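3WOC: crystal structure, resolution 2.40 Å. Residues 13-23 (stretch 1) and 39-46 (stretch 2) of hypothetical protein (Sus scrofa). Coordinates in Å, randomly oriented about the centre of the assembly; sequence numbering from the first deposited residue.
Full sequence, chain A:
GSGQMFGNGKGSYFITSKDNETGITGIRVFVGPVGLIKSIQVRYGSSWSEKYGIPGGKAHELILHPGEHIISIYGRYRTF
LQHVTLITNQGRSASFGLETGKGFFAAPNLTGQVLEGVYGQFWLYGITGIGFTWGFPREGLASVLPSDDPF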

ATOM      1  N   TYR A  13      11.687  -7.083   3.771  1.00 31.21           N
ATOM      2  CA  TYR A  13      11.064  -6.821   2.477  1.00 30.80           C
ATOM      3  C   TYR A  13       9.797  -7.628   2.264  1.00 30.88           C
ATOM      4  O   TYR A  13       9.651  -8.720   2.810  1.00 30.81           O
ATOM      5  CB  TYR A  13      12.073  -7.072   1.345  1.00 30.49           C
ATOM      6  CG  TYR A  13      13.272  -6.163   1.451  1.00 29.68           C
ATOM      7  CD1 TYR A  13      14.396  -6.541   2.184  1.00 29.15           C
ATOM      8  CD2 TYR A  13      13.261  -4.904   0.863  1.00 28.99           C
ATOM      9  CE1 TYR A  13      15.482  -5.692   2.310  1.00 28.84           C
ATOM     10  CE2 TYR A  13      14.341  -4.055   0.979  1.00 28.77           C
ATOM     11  CZ  TYR A  13      15.445  -4.453   1.700  1.00 28.98           C
ATOM     12  OH  TYR A  13      16.511  -3.602   1.809  1.00 30.15           O
ATOM     13  N   PHE A  14       8.881  -7.073   1.477  1.00 30.92           N
ATOM     14  CA  PHE A  14       7.655  -7.768   1.123  1.00 31.36           C
ATOM     15  C   PHE A  14       7.267  -7.547  -0.337  1.00 31.93           C
ATOM     16  O   PHE A  14       7.658  -6.557  -0.956  1.00 31.69           O
ATOM     17  CB  PHE A  14       6.502  -7.374   2.064  1.00 31.05           C
ATOM     18  CG  PHE A  14       5.961  -5.984   1.834  1.00 30.66           C
ATOM     19  CD1 PHE A  14       4.905  -5.767   0.944  1.00 30.26           C
ATOM     20  CD2 PHE A  14       6.492  -4.895   2.519  1.00 30.06           C
ATOM     21  CE1 PHE A  14       4.400  -4.489   0.733  1.00 30.03           C
ATOM     22  CE2 PHE A  14       5.994  -3.611   2.314  1.00 30.16           C
ATOM     23  CZ  PHE A  14       4.947  -3.408   1.416  1.00 30.23           C
ATOM     24  N   ILE A  15       6.499  -8.495  -0.867  1.00 32.77           N
ATOM     25  CA  ILE A  15       5.868  -8.377  -2.178  1.00 33.82           C
ATOM     26  C   ILE A  15       4.506  -9.068  -2.115  1.00 34.65           C
ATOM     27  O   ILE A  15       4.388 -10.195  -1.639  1.00 34.62           O
ATOM     28  CB  ILE A  15       6.770  -8.942  -3.340  1.00 33.77           C
ATOM     29  CG1 ILE A  15       6.005  -9.028  -4.671  1.00 34.07           C
ATOM     30  CG2 ILE A  15       7.348 -10.312  -2.990  1.00 33.70           C
ATOM     31  CD1 ILE A  15       6.117  -7.803  -5.560  1.00 33.91           C
ATOM     32  N   THR A  16       3.473  -8.362  -2.553  1.00 35.91           N
ATOM     33  CA  THR A  16       2.144  -8.948  -2.682  1.00 37.20           C
ATOM     34  C   THR A  16       1.536  -8.521  -4.012  1.00 38.04           C
ATOM     35  O   THR A  16       1.713  -7.380  -4.448  1.00 37.96           O
ATOM     36  CB  THR A  16       1.217  -8.615  -1.475  1.00 37.08           C
ATOM     37  OG1 THR A  16      -0.106  -9.101  -1.726  1.00 37.77           O
ATOM     38  CG2 THR A  16       1.157  -7.124  -1.199  1.00 37.25           C
ATOM     39  N   SER A  17       0.847  -9.454  -4.662  1.00 39.24           N
ATOM     40  CA  SER A  17       0.296  -9.218  -5.993  1.00 40.52           C
ATOM     41  C   SER A  17      -0.920 -10.097  -6.259  1.00 41.32           C
ATOM     42  O   SER A  17      -1.121 -11.110  -5.583  1.00 41.28           O
ATOM     43  CB  SER A  17       1.365  -9.461  -7.061  1.00 40.41           C
ATOM     44  OG  SER A  17       1.047  -8.775  -8.256  1.00 41.16           O
ATOM     45  N   LYS A  18      -1.723  -9.692  -7.241  1.00 42.54           N
ATOM     46  CA  LYS A  18      -2.896 -10.445  -7.678  1.00 43.68           C
ATOM     47  C   LYS A  18      -2.524 -11.912  -7.845  1.00 44.51           C
ATOM     48  O   LYS A  18      -1.789 -12.276  -8.771  1.00 44.63           O
ATOM     49  CB  LYS A  18      -3.429  -9.866  -8.990  1.00 43.61           C
ATOM     50  CG  LYS A  18      -4.887 -10.188  -9.289  1.00 43.75           C
ATOM     51  CD  LYS A  18      -5.386  -9.417 -10.508  1.00 43.87           C
ATOM     52  CE  LYS A  18      -4.848 -10.001 -11.807  1.00 44.51           C
ATOM     53  NZ  LYS A  18      -5.102  -9.104 -12.963  1.00 45.02           N
ATOM     54  N   ASP A  19      -3.012 -12.736  -6.918  1.00 45.60           N
ATOM     55  CA  ASP A  19      -2.659 -14.158  -6.834  1.00 46.67           C
ATOM     56  C   ASP A  19      -2.793 -14.862  -8.181  1.00 47.03           C
ATOM     57  O   ASP A  19      -1.823 -15.412  -8.705  1.00 47.38           O
ATOM     58  CB  ASP A  19      -3.499 -14.869  -5.752  1.00 46.88           C
ATOM     59  CG  ASP A  19      -4.919 -14.300  -5.620  1.00 47.84           C
ATOM     60  OD1 ASP A  19      -5.494 -13.842  -6.636  1.00 48.89           O
ATOM     61  OD2 ASP A  19      -5.462 -14.318  -4.492  1.00 48.38           O
ATOM     62  N   ASN A  20      -4.009 -14.811  -8.717  1.00 47.40           N
ATOM     63  CA  ASN A  20      -4.396 -15.310 -10.038  1.00 47.66           C
ATOM     64  C   ASN A  20      -5.887 -15.060 -10.152  1.00 47.61           C
ATOM     65  O   ASN A  20      -6.430 -14.920 -11.251  1.00 47.69           O
ATOM     66  CB  ASN A  20      -4.109 -16.808 -10.205  1.00 47.79           C
ATOM     67  CG  ASN A  20      -2.892 -17.086 -11.084  1.00 48.28           C
ATOM     68  OD1 ASN A  20      -2.066 -17.942 -10.763  1.00 48.71           O
ATOM     69  ND2 ASN A  20      -2.782 -16.368 -12.202  1.00 48.50           N
ATOM     70  N   GLU A  21      -6.531 -14.994  -8.987  1.00 47.48           N
ATOM     71  CA  GLU A  21      -7.965 -14.752  -8.867  1.00 47.39           C
ATOM     72  C   GLU A  21      -8.314 -13.273  -9.039  1.00 46.80           C
ATOM     73  O   GLU A  21      -7.760 -12.584  -9.900  1.00 46.84           O
ATOM     74  CB  GLU A  21      -8.476 -15.252  -7.512  1.00 47.41           C
ATOM     75  CG  GLU A  21      -8.504 -16.762  -7.355  1.00 47.90           C
ATOM     76  CD  GLU A  21      -8.932 -17.189  -5.964  1.00 48.10           C
ATOM     77  OE1 GLU A  21     -10.031 -16.780  -5.523  1.00 48.86           O
ATOM     78  OE2 GLU A  21      -8.171 -17.939  -5.312  1.00 49.30           O
ATOM     79  N   THR A  22      -9.238 -12.804  -8.205  1.00 46.17           N
ATOM     80  CA  THR A  22      -9.779 -11.453  -8.294  1.00 45.54           C
ATOM     81  C   THR A  22      -8.730 -10.413  -7.897  1.00 44.91           C
ATOM     82  O   THR A  22      -7.858 -10.676  -7.065  1.00 44.90           O
ATOM     83  CB  THR A  22     -11.049 -11.308  -7.414  1.00 45.60           C
ATOM     84  OG1 THR A  22     -11.884 -12.462  -7.584  1.00 45.90           O
ATOM     85  CG2 THR A  22     -11.846 -10.050  -7.779  1.00 45.52           C
ATOM     86  N   GLY A  23      -8.820  -9.241  -8.516  1.00 44.16           N
ATOM     87  CA  GLY A  23      -7.949  -8.116  -8.210  1.00 43.19           C
ATOM     88  C   GLY A  23      -8.299  -7.476  -6.885  1.00 42.48           C
ATOM     89  O   GLY A  23      -9.152  -7.980  -6.149  1.00 42.49           O
ATOM     90  N   SER A  39       2.100  -0.803   8.686  1.00 30.96           N
ATOM     91  CA  SER A  39       1.925  -1.988   7.856  1.00 31.44           C
ATOM     92  C   SER A  39       0.748  -1.803   6.904  1.00 31.88           C
ATOM     93  O   SER A  39      -0.112  -0.947   7.134  1.00 31.85           O
ATOM     94  CB  SER A  39       1.705  -3.228   8.726  1.00 31.28           C
ATOM     95  OG  SER A  39       0.578  -3.073   9.566  1.00 31.89           O
ATOM     96  N   ILE A  40       0.719  -2.584   5.825  1.00 32.42           N
ATOM     97  CA  ILE A  40      -0.473  -2.643   4.978  1.00 32.94           C
ATOM     98  C   ILE A  40      -0.997  -4.060   4.786  1.00 33.26           C
ATOM     99  O   ILE A  40      -0.309  -5.046   5.064  1.00 33.43           O
ATOM    100  CB  ILE A  40      -0.323  -1.927   3.587  1.00 32.93           C
ATOM    101  CG1 ILE A  40       0.492  -2.771   2.589  1.00 33.40           C
ATOM    102  CG2 ILE A  40       0.160  -0.472   3.745  1.00 33.15           C
ATOM    103  CD1 ILE A  40       1.950  -2.403   2.474  1.00 33.86           C
ATOM    104  N   GLN A  41      -2.237  -4.138   4.318  1.00 33.60           N
ATOM    105  CA  GLN A  41      -2.878  -5.393   3.991  1.00 33.90           C
ATOM    106  C   GLN A  41      -3.794  -5.130   2.803  1.00 34.11           C
ATOM    107  O   GLN A  41      -4.485  -4.110   2.748  1.00 34.03           O
ATOM    108  CB  GLN A  41      -3.663  -5.914   5.195  1.00 33.88           C
ATOM    109  CG  GLN A  41      -3.770  -7.426   5.262  1.00 33.95           C
ATOM    110  CD  GLN A  41      -4.265  -7.936   6.612  1.00 33.92           C
ATOM    111  OE1 GLN A  41      -4.409  -7.174   7.570  1.00 34.34           O
ATOM    112  NE2 GLN A  41      -4.525  -9.234   6.687  1.00 33.27           N
ATOM    113  N   VAL A  42      -3.775  -6.042   1.840  1.00 34.47           N
ATOM    114  CA  VAL A  42      -4.563  -5.894   0.623  1.00 34.83           C
ATOM    115  C   VAL A  42      -5.535  -7.068   0.485  1.00 35.09           C
ATOM    116  O   VAL A  42      -5.160  -8.217   0.707  1.00 35.05           O
ATOM    117  CB  VAL A  42      -3.639  -5.720  -0.628  1.00 34.79           C
ATOM    118  CG1 VAL A  42      -2.501  -6.721  -0.619  1.00 35.39           C
ATOM    119  CG2 VAL A  42      -4.420  -5.797  -1.933  1.00 34.63           C
ATOM    120  N   ARG A  43      -6.787  -6.770   0.149  1.00 35.64           N
ATOM    121  CA  ARG A  43      -7.788  -7.821  -0.048  1.00 36.07           C
ATOM    122  C   ARG A  43      -7.971  -8.159  -1.520  1.00 36.47           C
ATOM    123  O   ARG A  43      -8.292  -7.291  -2.332  1.00 36.54           O
ATOM    124  CB  ARG A  43      -9.130  -7.435   0.576  1.00 36.08           C
ATOM    125  CG  ARG A  43     -10.105  -8.603   0.713  1.00 35.65           C
ATOM    126  CD  ARG A  43     -11.429  -8.156   1.300  1.00 34.95           C
ATOM    127  NE  ARG A  43     -12.087  -7.160   0.457  1.00 35.01           N
ATOM    128  CZ  ARG A  43     -13.331  -6.722   0.633  1.00 34.90           C
ATOM    129  NH1 ARG A  43     -14.076  -7.194   1.625  1.00 34.09           N
ATOM    130  NH2 ARG A  43     -13.833  -5.813  -0.196  1.00 34.82           N
ATOM    131  N   TYR A  44      -7.752  -9.432  -1.847  1.00 37.00           N
ATOM    132  CA  TYR A  44      -7.966  -9.951  -3.194  1.00 37.52           C
ATOM    133  C   TYR A  44      -9.224 -10.812  -3.176  1.00 37.91           C
ATOM    134  O   TYR A  44      -9.267 -11.850  -2.510  1.00 38.02           O
ATOM    135  CB  TYR A  44      -6.765 -10.785  -3.657  1.00 37.45           C
ATOM    136  CG  TYR A  44      -5.436 -10.060  -3.647  1.00 37.24           C
ATOM    137  CD1 TYR A  44      -5.085  -9.186  -4.676  1.00 37.29           C
ATOM    138  CD2 TYR A  44      -4.520 -10.267  -2.619  1.00 37.10           C
ATOM    139  CE1 TYR A  44      -3.861  -8.525  -4.675  1.00 37.00           C
ATOM    140  CE2 TYR A  44      -3.291  -9.614  -2.608  1.00 37.35           C
ATOM    141  CZ  TYR A  44      -2.967  -8.745  -3.639  1.00 37.44           C
ATOM    142  OH  TYR A  44      -1.751  -8.094  -3.630  1.00 37.57           O
ATOM    143  N   GLY A  45     -10.246 -10.373  -3.906  1.00 38.34           N
ATOM    144  CA  GLY A  45     -11.568 -10.990  -3.830  1.00 38.83           C
ATOM    145  C   GLY A  45     -12.178 -10.733  -2.465  1.00 39.16           C
ATOM    146  O   GLY A  45     -12.553  -9.602  -2.147  1.00 39.13           O
ATOM    147  N   SER A  46     -12.263 -11.786  -1.657  1.00 39.47           N
ATOM    148  CA  SER A  46     -12.720 -11.668  -0.272  1.00 39.83           C
ATOM    149  C   SER A  46     -11.614 -12.023   0.724  1.00 40.07           C
ATOM    150  O   SER A  46     -11.802 -11.901   1.940  1.00 40.34           O
ATOM    151  CB  SER A  46     -13.963 -12.533  -0.036  1.00 39.88           C
ATOM    152  OG  SER A  46     -13.749 -13.869  -0.459  1.00 40.11           O
TER

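How do two strands whose axes come no closer than 8.8 Å hold each other? They run nearly in the same direction, 21° apart, but are too distant to share backbone hydrogen bonds, so side chains must fill the gap. Alternation along strand 13-17 sends Phe-14 and Thr-16 toward the partner, while Tyr-13 and Ile-15 stay out of its reach. On the other strand, Val-42 points toward the contact and its neighbours Gln-41 and Arg-43 point away.

What closes the apolar part of the gap? Phe-14 has chi1 at 73° (p), and its buried ring extends across to Ile-40, with CZ of Phe-14 3.3 Å from CD1 of Ile-40. The CA-to-CB bond of Ile-40 points sideways, yet with chi1 at 77° (p) and chi2 at -98°, between wells, the end of its side chain comes nearer and CD1 meets the ring obliquely. Both residues are hydrocarbon beyond the backbone, which suits a buried place with no polar partner needed. Two residues further along each strand, Val-42 CG1 packs 3.6 Å from Thr-16 OG1.

Why does Tyr-44 dominate the contact? It is covered over 124 Å² by the other stretch, far more than any other residue here. Its CA-to-CB bond is also sideways, but chi1 at -57° (m) and chi2 at -80° carry the ring to the end of strand 13-17, where Ser-17 O lies over one face. The length of the side chain brings the hydroxyl to a buried threonine: Tyr-44 OH and Thr-16 OG1 are hydrogen-bonded at 2.7 Å, and either could be the donor. Thr-16, with chi1 at 174° (t), suits this place: its hydroxyl bonds to Tyr-44 OH while its methyl, CG2, lies 3.7 Å from Val-42 CG1; OG1 is also hydrogen-bonded elsewhere in the structure. Ser-17 N lies 3.1 Å from Tyr-44 OH, but the angle is too poor for a hydrogen bond.

How does the loop after the first strand return to Tyr-44? Asp-19, with chi1 at 34°, between wells, places OD1 to accept from Asn-20 N at 2.7 Å and from Glu-21 N at 2.8 Å, bracing the turn from within. Asp-19 OD2 approaches Tyr-44 CB to 3.9 Å. Beyond the turn, Thr-22 O comes 3.6 Å from Tyr-44 CB, and Gly-23 O accepts a weak hydrogen bond from Gly-45 N at 3.5 Å. Gly-45 has a phi of 67°, which favours glycine, and its bare CA lies 3.6 Å from Thr-22 CB; an ideal CB there would sit 3.5 Å from Thr-22 OG1.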